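PDB 3DZ1: dihydrodipicolinate synthase from Rhodopseudomonas palustris, which probably catalyses the condensation of pyruvate with aspartate semialdehyde that yields 4-hydroxy-tetrahydrodipicolinate, a step of lysine biosynthesis. Local coordinates for residues Arg253-Gln258 / Leu262-Tyr267; Leu269-Leu274 / Glu294-Leu299. All coordinates share one frame; numbering follows the deposited sequence.

Contact 1 of 2, residues Arg253-Gln258 / Leu262-Tyr267; sequences RYEHQQ and LSVRKY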
ATOM      1  N   ARG A 253      -8.918  23.340  -7.822  1.00  9.36           N
ATOM      2  CA  ARG A 253      -8.404  22.068  -8.314  1.00 10.48           C
ATOM      3  C   ARG A 253      -6.921  22.113  -8.661  1.00  9.72           C
ATOM      4  O   ARG A 253      -6.228  21.106  -8.526  1.00  8.27           O
ATOM      5  CB  ARG A 253      -9.227  21.564  -9.513  1.00 14.08           C
ATOM      6  CG  ARG A 253      -9.183  22.423 -10.738  1.00 19.91           C
ATOM      7  CD  ARG A 253      -7.981  22.114 -11.629  1.00 18.08           C
ATOM      8  NE  ARG A 253      -7.706  23.277 -12.454  1.00 17.15           N
ATOM      9  CZ  ARG A 253      -7.582  23.270 -13.776  1.00 17.54           C
ATOM     10  NH1 ARG A 253      -7.701  22.141 -14.460  1.00 14.06           N
ATOM     11  NH2 ARG A 253      -7.355  24.411 -14.409  1.00 16.11           N
ATOM     12  N   TYR A 254      -6.423  23.268  -9.091  1.00  7.99           N
ATOM     13  CA  TYR A 254      -5.001  23.371  -9.423  1.00 10.09           C
ATOM     14  C   TYR A 254      -4.176  23.219  -8.144  1.00 10.65           C
ATOM     15  O   TYR A 254      -3.143  22.548  -8.136  1.00  9.12           O
ATOM     16  CB  TYR A 254      -4.678  24.720 -10.081  1.00  9.89           C
ATOM     17  CG  TYR A 254      -3.346  24.725 -10.809  1.00 11.76           C
ATOM     18  CD1 TYR A 254      -3.273  24.450 -12.173  1.00 12.10           C
ATOM     19  CD2 TYR A 254      -2.151  24.954 -10.119  1.00 12.12           C
ATOM     20  CE1 TYR A 254      -2.040  24.403 -12.836  1.00 13.23           C
ATOM     21  CE2 TYR A 254      -0.920  24.905 -10.769  1.00 11.17           C
ATOM     22  CZ  TYR A 254      -0.870  24.629 -12.126  1.00 12.30           C
ATOM     23  OH  TYR A 254       0.347  24.564 -12.768  1.00  9.51           O
ATOM     24  N   GLU A 255      -4.646  23.838  -7.063  1.00 10.74           N
ATOM     25  CA  GLU A 255      -3.958  23.778  -5.775  1.00 13.16           C
ATOM     26  C   GLU A 255      -4.116  22.400  -5.135  1.00 15.12           C
ATOM     27  O   GLU A 255      -3.317  22.002  -4.282  1.00 14.63           O
ATOM     28  CB  GLU A 255      -4.521  24.841  -4.825  1.00 13.54           C
ATOM     29  CG  GLU A 255      -3.700  25.040  -3.561  1.00 16.42           C
ATOM     30  CD  GLU A 255      -4.419  25.877  -2.516  1.00 18.63           C
ATOM     31  OE1 GLU A 255      -4.775  27.032  -2.814  1.00 17.96           O
ATOM     32  OE2 GLU A 255      -4.624  25.376  -1.392  1.00 22.88           O
ATOM     33  N   HIS A 256      -5.160  21.688  -5.547  1.00 16.35           N
ATOM     34  CA  HIS A 256      -5.459  20.355  -5.032  1.00 20.26           C
ATOM     35  C   HIS A 256      -4.595  19.286  -5.699  1.00 21.04           C
ATOM     36  O   HIS A 256      -5.102  18.281  -6.191  1.00 25.99           O
ATOM     37  CB  HIS A 256      -6.942  20.039  -5.259  1.00 21.62           C
ATOM     38  CG  HIS A 256      -7.387  18.733  -4.675  1.00 24.60           C
ATOM     39  ND1 HIS A 256      -7.344  18.467  -3.324  1.00 28.28           N
ATOM     40  CD2 HIS A 256      -7.899  17.624  -5.260  1.00 26.97           C
ATOM     41  CE1 HIS A 256      -7.811  17.252  -3.101  1.00 27.23           C
ATOM     42  NE2 HIS A 256      -8.155  16.718  -4.258  1.00 25.63           N
ATOM     43  N   GLN A 257      -3.291  19.519  -5.741  1.00 22.25           N
ATOM     44  CA  GLN A 257      -2.362  18.558  -6.320  1.00 22.13           C
ATOM     45  C   GLN A 257      -1.340  18.217  -5.247  1.00 23.03           C
ATOM     46  O   GLN A 257      -0.786  19.110  -4.614  1.00 21.07           O
ATOM     47  CB  GLN A 257      -1.646  19.154  -7.535  1.00 21.59           C
ATOM     48  CG  GLN A 257      -2.479  19.210  -8.795  1.00 22.74           C
ATOM     49  CD  GLN A 257      -1.709  19.806  -9.959  1.00 24.34           C
ATOM     50  OE1 GLN A 257      -1.444  21.009  -9.993  1.00 23.71           O
ATOM     51  NE2 GLN A 257      -1.334  18.962 -10.912  1.00 20.50           N
ATOM     52  N   GLN A 258      -1.094  16.930  -5.037  1.00 25.62           N
ATOM     53  CA  GLN A 258      -0.129  16.505  -4.031  1.00 29.15           C
ATOM     54  C   GLN A 258       1.260  17.070  -4.307  1.00 29.59           C
ATOM     55  O   GLN A 258       1.755  16.999  -5.429  1.00 29.83           O
ATOM     56  CB  GLN A 258      -0.070  14.978  -3.977  1.00 33.41           C
ATOM     57  CG  GLN A 258      -1.340  14.341  -3.435  1.00 38.91           C
ATOM     58  CD  GLN A 258      -1.628  14.759  -2.004  1.00 42.34           C
ATOM     59  OE1 GLN A 258      -0.824  14.521  -1.102  1.00 44.79           O
ATOM     60  NE2 GLN A 258      -2.779  15.388  -1.791  1.00 43.95           N
ATOM     61  N   LEU A 262       1.212  22.818  -1.886  1.00 17.83           N
ATOM     62  CA  LEU A 262       1.822  23.739  -0.933  1.00 16.97           C
ATOM     63  C   LEU A 262       2.541  24.862  -1.669  1.00 13.94           C
ATOM     64  O   LEU A 262       2.517  26.014  -1.238  1.00 11.17           O
ATOM     65  CB  LEU A 262       2.815  22.998  -0.037  1.00 19.17           C
ATOM     66  CG  LEU A 262       3.501  23.846   1.038  1.00 21.03           C
ATOM     67  CD1 LEU A 262       2.456  24.456   1.967  1.00 20.66           C
ATOM     68  CD2 LEU A 262       4.467  22.976   1.823  1.00 22.05           C
ATOM     69  N   SER A 263       3.185  24.515  -2.780  1.00 12.81           N
ATOM     70  CA  SER A 263       3.902  25.501  -3.578  1.00 12.59           C
ATOM     71  C   SER A 263       2.929  26.517  -4.147  1.00 11.81           C
ATOM     72  O   SER A 263       3.244  27.706  -4.234  1.00 12.08           O
ATOM     73  CB  SER A 263       4.657  24.822  -4.722  1.00 13.84           C
ATOM     74  OG  SER A 263       5.668  23.974  -4.208  1.00 17.52           O
ATOM     75  N   VAL A 264       1.748  26.051  -4.540  1.00 10.44           N
ATOM     76  CA  VAL A 264       0.743  26.948  -5.096  1.00 11.37           C
ATOM     77  C   VAL A 264       0.227  27.885  -4.009  1.00 10.27           C
ATOM     78  O   VAL A 264       0.135  29.096  -4.218  1.00  9.13           O
ATOM     79  CB  VAL A 264      -0.443  26.166  -5.707  1.00 10.43           C
ATOM     80  CG1 VAL A 264      -1.542  27.134  -6.144  1.00 10.66           C
ATOM     81  CG2 VAL A 264       0.036  25.353  -6.904  1.00 12.56           C
ATOM     82  N   ARG A 265      -0.100  27.317  -2.850  1.00 10.45           N
ATOM     83  CA  ARG A 265      -0.603  28.093  -1.714  1.00 10.98           C
ATOM     84  C   ARG A 265       0.357  29.193  -1.295  1.00 10.28           C
ATOM     85  O   ARG A 265      -0.022  30.357  -1.188  1.00 10.26           O
ATOM     86  CB  ARG A 265      -0.814  27.203  -0.487  1.00 12.64           C
ATOM     87  CG  ARG A 265      -1.948  26.211  -0.575  1.00 20.04           C
ATOM     88  CD  ARG A 265      -1.986  25.367   0.695  1.00 18.74           C
ATOM     89  NE  ARG A 265      -3.035  24.354   0.660  1.00 23.47           N
ATOM     90  CZ  ARG A 265      -3.089  23.358  -0.217  1.00 24.64           C
ATOM     91  NH1 ARG A 265      -2.153  23.232  -1.142  1.00 27.55           N
ATOM     92  NH2 ARG A 265      -4.082  22.482  -0.168  1.00 28.38           N
ATOM     93  N   LYS A 266       1.597  28.810  -1.019  1.00 11.07           N
ATOM     94  CA  LYS A 266       2.593  29.775  -0.580  1.00  9.81           C
ATOM     95  C   LYS A 266       2.911  30.829  -1.631  1.00 10.19           C
ATOM     96  O   LYS A 266       3.164  31.987  -1.296  1.00  8.55           O
ATOM     97  CB  LYS A 266       3.859  29.048  -0.124  1.00 10.92           C
ATOM     98  CG  LYS A 266       3.686  28.384   1.247  1.00 13.80           C
ATOM     99  CD  LYS A 266       5.015  27.938   1.838  1.00 13.97           C
ATOM    100  CE  LYS A 266       4.884  27.680   3.329  1.00 14.76           C
ATOM    101  NZ  LYS A 266       6.199  27.375   3.957  1.00 12.82           N
ATOM    102  N   TYR A 267       2.889  30.434  -2.900  1.00 10.06           N
ATOM    103  CA  TYR A 267       3.147  31.371  -3.985  1.00 10.22           C
ATOM    104  C   TYR A 267       2.064  32.455  -3.985  1.00 11.34           C
ATOM    105  O   TYR A 267       2.360  33.646  -4.055  1.00 10.48           O
ATOM    106  CB  TYR A 267       3.141  30.634  -5.329  1.00 13.09           C
ATOM    107  CG  TYR A 267       3.154  31.549  -6.535  1.00 15.85           C
ATOM    108  CD1 TYR A 267       4.274  32.321  -6.840  1.00 18.58           C
ATOM    109  CD2 TYR A 267       2.036  31.658  -7.362  1.00 15.77           C
ATOM    110  CE1 TYR A 267       4.280  33.183  -7.941  1.00 18.71           C
ATOM    111  CE2 TYR A 267       2.030  32.515  -8.464  1.00 16.27           C
ATOM    112  CZ  TYR A 267       3.154  33.274  -8.746  1.00 17.27           C
ATOM    113  OH  TYR A 267       3.148  34.127  -9.823  1.00 15.62           O
TER
HETATM  114  O   HOH W   1      -5.721  19.654  -1.054  1.00 29.34           O

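Contact 2 of 2, residues Leu269-Leu274 / Glu294-Leu299; sequences LKKRGL and EVDYLL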
ATOM      1  N   LEU A 269      -0.176  33.222  -1.476  1.00  9.56           N
ATOM      2  CA  LEU A 269      -0.228  33.962  -0.218  1.00 11.31           C
ATOM      3  C   LEU A 269       0.856  35.038  -0.181  1.00 11.46           C
ATOM      4  O   LEU A 269       0.689  36.075   0.459  1.00 11.83           O
ATOM      5  CB  LEU A 269      -0.071  33.008   0.970  1.00 11.33           C
ATOM      6  CG  LEU A 269      -1.251  32.056   1.188  1.00 12.92           C
ATOM      7  CD1 LEU A 269      -0.906  31.034   2.263  1.00 12.04           C
ATOM      8  CD2 LEU A 269      -2.482  32.859   1.585  1.00 10.35           C
ATOM      9  N   LYS A 270       1.965  34.788  -0.870  1.00 11.45           N
ATOM     10  CA  LYS A 270       3.051  35.763  -0.922  1.00 11.34           C
ATOM     11  C   LYS A 270       2.611  36.893  -1.848  1.00 11.29           C
ATOM     12  O   LYS A 270       2.778  38.072  -1.542  1.00 10.63           O
ATOM     13  CB  LYS A 270       4.328  35.114  -1.472  1.00 13.51           C
ATOM     14  CG  LYS A 270       5.499  36.078  -1.618  1.00 13.20           C
ATOM     15  CD  LYS A 270       6.671  35.414  -2.325  1.00 18.18           C
ATOM     16  CE  LYS A 270       7.768  36.418  -2.644  1.00 19.39           C
ATOM     17  NZ  LYS A 270       8.797  35.827  -3.554  1.00 23.40           N
ATOM     18  N   LYS A 271       2.039  36.512  -2.985  1.00 11.29           N
ATOM     19  CA  LYS A 271       1.555  37.470  -3.969  1.00 12.76           C
ATOM     20  C   LYS A 271       0.462  38.345  -3.353  1.00 13.27           C
ATOM     21  O   LYS A 271       0.282  39.500  -3.748  1.00 11.60           O
ATOM     22  CB  LYS A 271       1.018  36.716  -5.188  1.00 14.42           C
ATOM     23  CG  LYS A 271       0.492  37.596  -6.300  1.00 20.97           C
ATOM     24  CD  LYS A 271       0.006  36.757  -7.484  1.00 23.75           C
ATOM     25  CE  LYS A 271       1.161  36.084  -8.214  1.00 23.57           C
ATOM     26  NZ  LYS A 271       2.055  37.090  -8.853  1.00 25.28           N
ATOM     27  N   ARG A 272      -0.266  37.794  -2.383  1.00  9.66           N
ATOM     28  CA  ARG A 272      -1.321  38.548  -1.716  1.00 11.11           C
ATOM     29  C   ARG A 272      -0.766  39.422  -0.589  1.00 12.64           C
ATOM     30  O   ARG A 272      -1.517  40.125   0.088  1.00 12.11           O
ATOM     31  CB  ARG A 272      -2.394  37.603  -1.165  1.00 13.02           C
ATOM     32  CG  ARG A 272      -3.154  36.845  -2.241  1.00 13.84           C
ATOM     33  CD  ARG A 272      -4.392  36.166  -1.681  1.00 16.44           C
ATOM     34  NE  ARG A 272      -5.424  37.135  -1.321  1.00 18.50           N
ATOM     35  CZ  ARG A 272      -6.581  36.823  -0.744  1.00 19.76           C
ATOM     36  NH1 ARG A 272      -6.863  35.561  -0.455  1.00 19.62           N
ATOM     37  NH2 ARG A 272      -7.458  37.777  -0.455  1.00 16.96           N
ATOM     38  N   GLY A 273       0.550  39.363  -0.393  1.00 11.51           N
ATOM     39  CA  GLY A 273       1.190  40.166   0.634  1.00 14.06           C
ATOM     40  C   GLY A 273       1.118  39.624   2.050  1.00 15.89           C
ATOM     41  O   GLY A 273       1.422  40.349   2.998  1.00 15.31           O
ATOM     42  N   LEU A 274       0.731  38.358   2.200  1.00 14.89           N
ATOM     43  CA  LEU A 274       0.613  37.745   3.519  1.00 15.39           C
ATOM     44  C   LEU A 274       1.903  37.061   3.964  1.00 15.17           C
ATOM     45  O   LEU A 274       2.203  37.008   5.156  1.00 15.09           O
ATOM     46  CB  LEU A 274      -0.551  36.745   3.528  1.00 16.23           C
ATOM     47  CG  LEU A 274      -1.901  37.365   3.147  1.00 17.52           C
ATOM     48  CD1 LEU A 274      -2.965  36.287   3.046  1.00 15.36           C
ATOM     49  CD2 LEU A 274      -2.286  38.416   4.178  1.00 19.51           C
ATOM     50  N   GLU A 294       0.700  29.671 -15.156  1.00  9.14           N
ATOM     51  CA  GLU A 294      -0.613  29.031 -15.180  1.00  9.42           C
ATOM     52  C   GLU A 294      -1.439  29.474 -13.977  1.00  9.01           C
ATOM     53  O   GLU A 294      -2.629  29.750 -14.107  1.00  8.03           O
ATOM     54  CB  GLU A 294      -0.462  27.506 -15.202  1.00  9.32           C
ATOM     55  CG  GLU A 294       0.354  27.006 -16.396  1.00 10.50           C
ATOM     56  CD  GLU A 294       0.583  25.511 -16.382  1.00 10.64           C
ATOM     57  OE1 GLU A 294       0.842  24.960 -15.295  1.00  9.84           O
ATOM     58  OE2 GLU A 294       0.521  24.887 -17.463  1.00 10.18           O
ATOM     59  N   VAL A 295      -0.807  29.537 -12.807  1.00  8.07           N
ATOM     60  CA  VAL A 295      -1.502  29.980 -11.603  1.00  8.84           C
ATOM     61  C   VAL A 295      -1.909  31.440 -11.800  1.00  7.91           C
ATOM     62  O   VAL A 295      -3.025  31.832 -11.462  1.00  7.54           O
ATOM     63  CB  VAL A 295      -0.602  29.873 -10.348  1.00  7.49           C
ATOM     64  CG1 VAL A 295      -1.292  30.533  -9.146  1.00  8.22           C
ATOM     65  CG2 VAL A 295      -0.308  28.405 -10.050  1.00  9.09           C
ATOM     66  N   ASP A 296      -0.998  32.242 -12.347  1.00  8.51           N
ATOM     67  CA  ASP A 296      -1.286  33.651 -12.600  1.00  8.86           C
ATOM     68  C   ASP A 296      -2.484  33.786 -13.532  1.00  9.39           C
ATOM     69  O   ASP A 296      -3.320  34.673 -13.360  1.00 10.49           O
ATOM     70  CB  ASP A 296      -0.085  34.357 -13.241  1.00  8.23           C
ATOM     71  CG  ASP A 296       1.072  34.548 -12.279  1.00 10.72           C
ATOM     72  OD1 ASP A 296       0.861  34.408 -11.056  1.00 11.11           O
ATOM     73  OD2 ASP A 296       2.194  34.852 -12.746  1.00 11.20           O
ATOM     74  N   TYR A 297      -2.559  32.910 -14.530  1.00 10.20           N
ATOM     75  CA  TYR A 297      -3.664  32.948 -15.484  1.00 10.41           C
ATOM     76  C   TYR A 297      -4.989  32.709 -14.762  1.00 10.55           C
ATOM     77  O   TYR A 297      -5.964  33.431 -14.977  1.00 10.46           O
ATOM     78  CB  TYR A 297      -3.470  31.889 -16.573  1.00 11.48           C
ATOM     79  CG  TYR A 297      -4.544  31.910 -17.638  1.00 14.93           C
ATOM     80  CD1 TYR A 297      -4.692  33.005 -18.488  1.00 14.26           C
ATOM     81  CD2 TYR A 297      -5.415  30.835 -17.796  1.00 16.69           C
ATOM     82  CE1 TYR A 297      -5.686  33.027 -19.473  1.00 15.26           C
ATOM     83  CE2 TYR A 297      -6.409  30.845 -18.778  1.00 16.14           C
ATOM     84  CZ  TYR A 297      -6.538  31.942 -19.611  1.00 16.04           C
ATOM     85  OH  TYR A 297      -7.513  31.942 -20.584  1.00 13.20           O
ATOM     86  N   LEU A 298      -5.022  31.692 -13.909  1.00  9.71           N
ATOM     87  CA  LEU A 298      -6.233  31.375 -13.162  1.00  9.42           C
ATOM     88  C   LEU A 298      -6.614  32.548 -12.263  1.00 10.37           C
ATOM     89  O   LEU A 298      -7.792  32.899 -12.149  1.00 10.53           O
ATOM     90  CB  LEU A 298      -6.023  30.113 -12.323  1.00  9.24           C
ATOM     91  CG  LEU A 298      -5.789  28.818 -13.110  1.00  8.42           C
ATOM     92  CD1 LEU A 298      -5.589  27.663 -12.143  1.00  9.52           C
ATOM     93  CD2 LEU A 298      -6.971  28.550 -14.033  1.00 10.20           C
ATOM     94  N   LEU A 299      -5.614  33.148 -11.628  1.00 11.18           N
ATOM     95  CA  LEU A 299      -5.838  34.291 -10.750  1.00 10.61           C
ATOM     96  C   LEU A 299      -6.450  35.460 -11.513  1.00 13.79           C
ATOM     97  O   LEU A 299      -7.345  36.145 -11.006  1.00 12.58           O
ATOM     98  CB  LEU A 299      -4.516  34.737 -10.111  1.00 10.21           C
ATOM     99  CG  LEU A 299      -3.922  33.828  -9.031  1.00 11.35           C
ATOM    100  CD1 LEU A 299      -2.515  34.304  -8.650  1.00 11.41           C
ATOM    101  CD2 LEU A 299      -4.837  33.828  -7.810  1.00 10.89           C
TER
HETATM  102  O   HOH W   2       3.330  37.018 -11.437  1.00 19.50           O

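Contact 1 of 2, residues Arg253-Gln258 / Leu262-Tyr267
V264 packs into the angle between Y254 and E255, and this is the tight part of the contact. Its CG2 methyl lies in the plane of the Y254 ring, at the ring edge, 3.9 Å from Y254 CD2. Its CG1 methyl rests on the aliphatic part of E255, 4.0 Å from E255 CG. With CG1 anti to the backbone N (chi1 174°), the two methyls fork toward these two neighbours. The Y254 hydroxyl, at the far end of the ring, is hydrogen-bonded to E294.

The carboxylate of E255 lies over one face of the R265 guanidinium, the planes 62° apart. E255 OE2 is modelled 2.8 Å from R265 NE, but it sits too close to R265 CZ, so this distance is doubtful. No N-H points at this oxygen, so the salt bridge rests on charge alone. OE1 is held separately by the backbone N of C221.

The looser side is bridged by water. Water 1 lies at the guanidinium edge, 3.0 Å from H256 ND1, and accepts a weak bond from R265 NH2. H256 centres an inverse gamma turn just after helix 238-255. The contact thus spans the short connection between two consecutive helices of the C-terminal helical part, which follows the last TIM-barrel strand, as in the DapA family.

Contact 2 of 2, residues Leu269-Leu274 / Glu294-Leu299
K271 reaches from the last turn of helix 260-271 to D296 and L299 on helix 289-301. Its own helix ends in a Schellman motif. There G273 N bonds to K270 O and L274 N to L269 O, with G273 at positive phi (81°). Both helices follow the last strand of the TIM barrel.

Along 294-299, E294 and V295 do not touch 269-274: E294 forms a salt bridge with R211 of a second subunit, and V295, though directed toward 269-274, packs on Y267 and V268. D296 is the first to meet K271. Its OD1 lies 3.3 Å from K271 CE and 3.7 Å from K271 NZ, a long salt bridge. The stronger partner of OD1 is the hydroxyl of Y267. Y297 OH bonds to D239 of the second subunit; L298 packs on P250 and Y254 of its own chain and on F207 of the second subunit. L299 then supplies the apolar part of the contact: its CD1 methyl touches K271 CD at 3.7 Å.

The K271 chain leaves its helix extended, then bends at chi3 (-70°) and chi4 (-65°). CD and CE therefore pass by L299 while the ammonium stays near D296. Water 2 completes the polar side of this surface contact. It accepts from K271 NZ at 2.9 Å and donates to D296 OD2 at 2.8 Å.

In the fold
Helix 260-271 serves both contacts. Contact 1 uses its earlier turns against the end of helix 238-255, and contact 2 uses its last turn against helix 289-301. Their centres are about 11 Å apart. Contact 1 is buried, joining apolar packing to a charge pair in which no N-H points at the oxygen. Contact 2 is a small surface contact, where one lysine meets a carboxylate at long range and partly through water. Two tyrosine hydroxyls from the segments of contact 1 bond to carboxylates of contact 2. Y254 also packs on V295 and L298, tying the three helices together. Both contacts have residues that reach the second subunit.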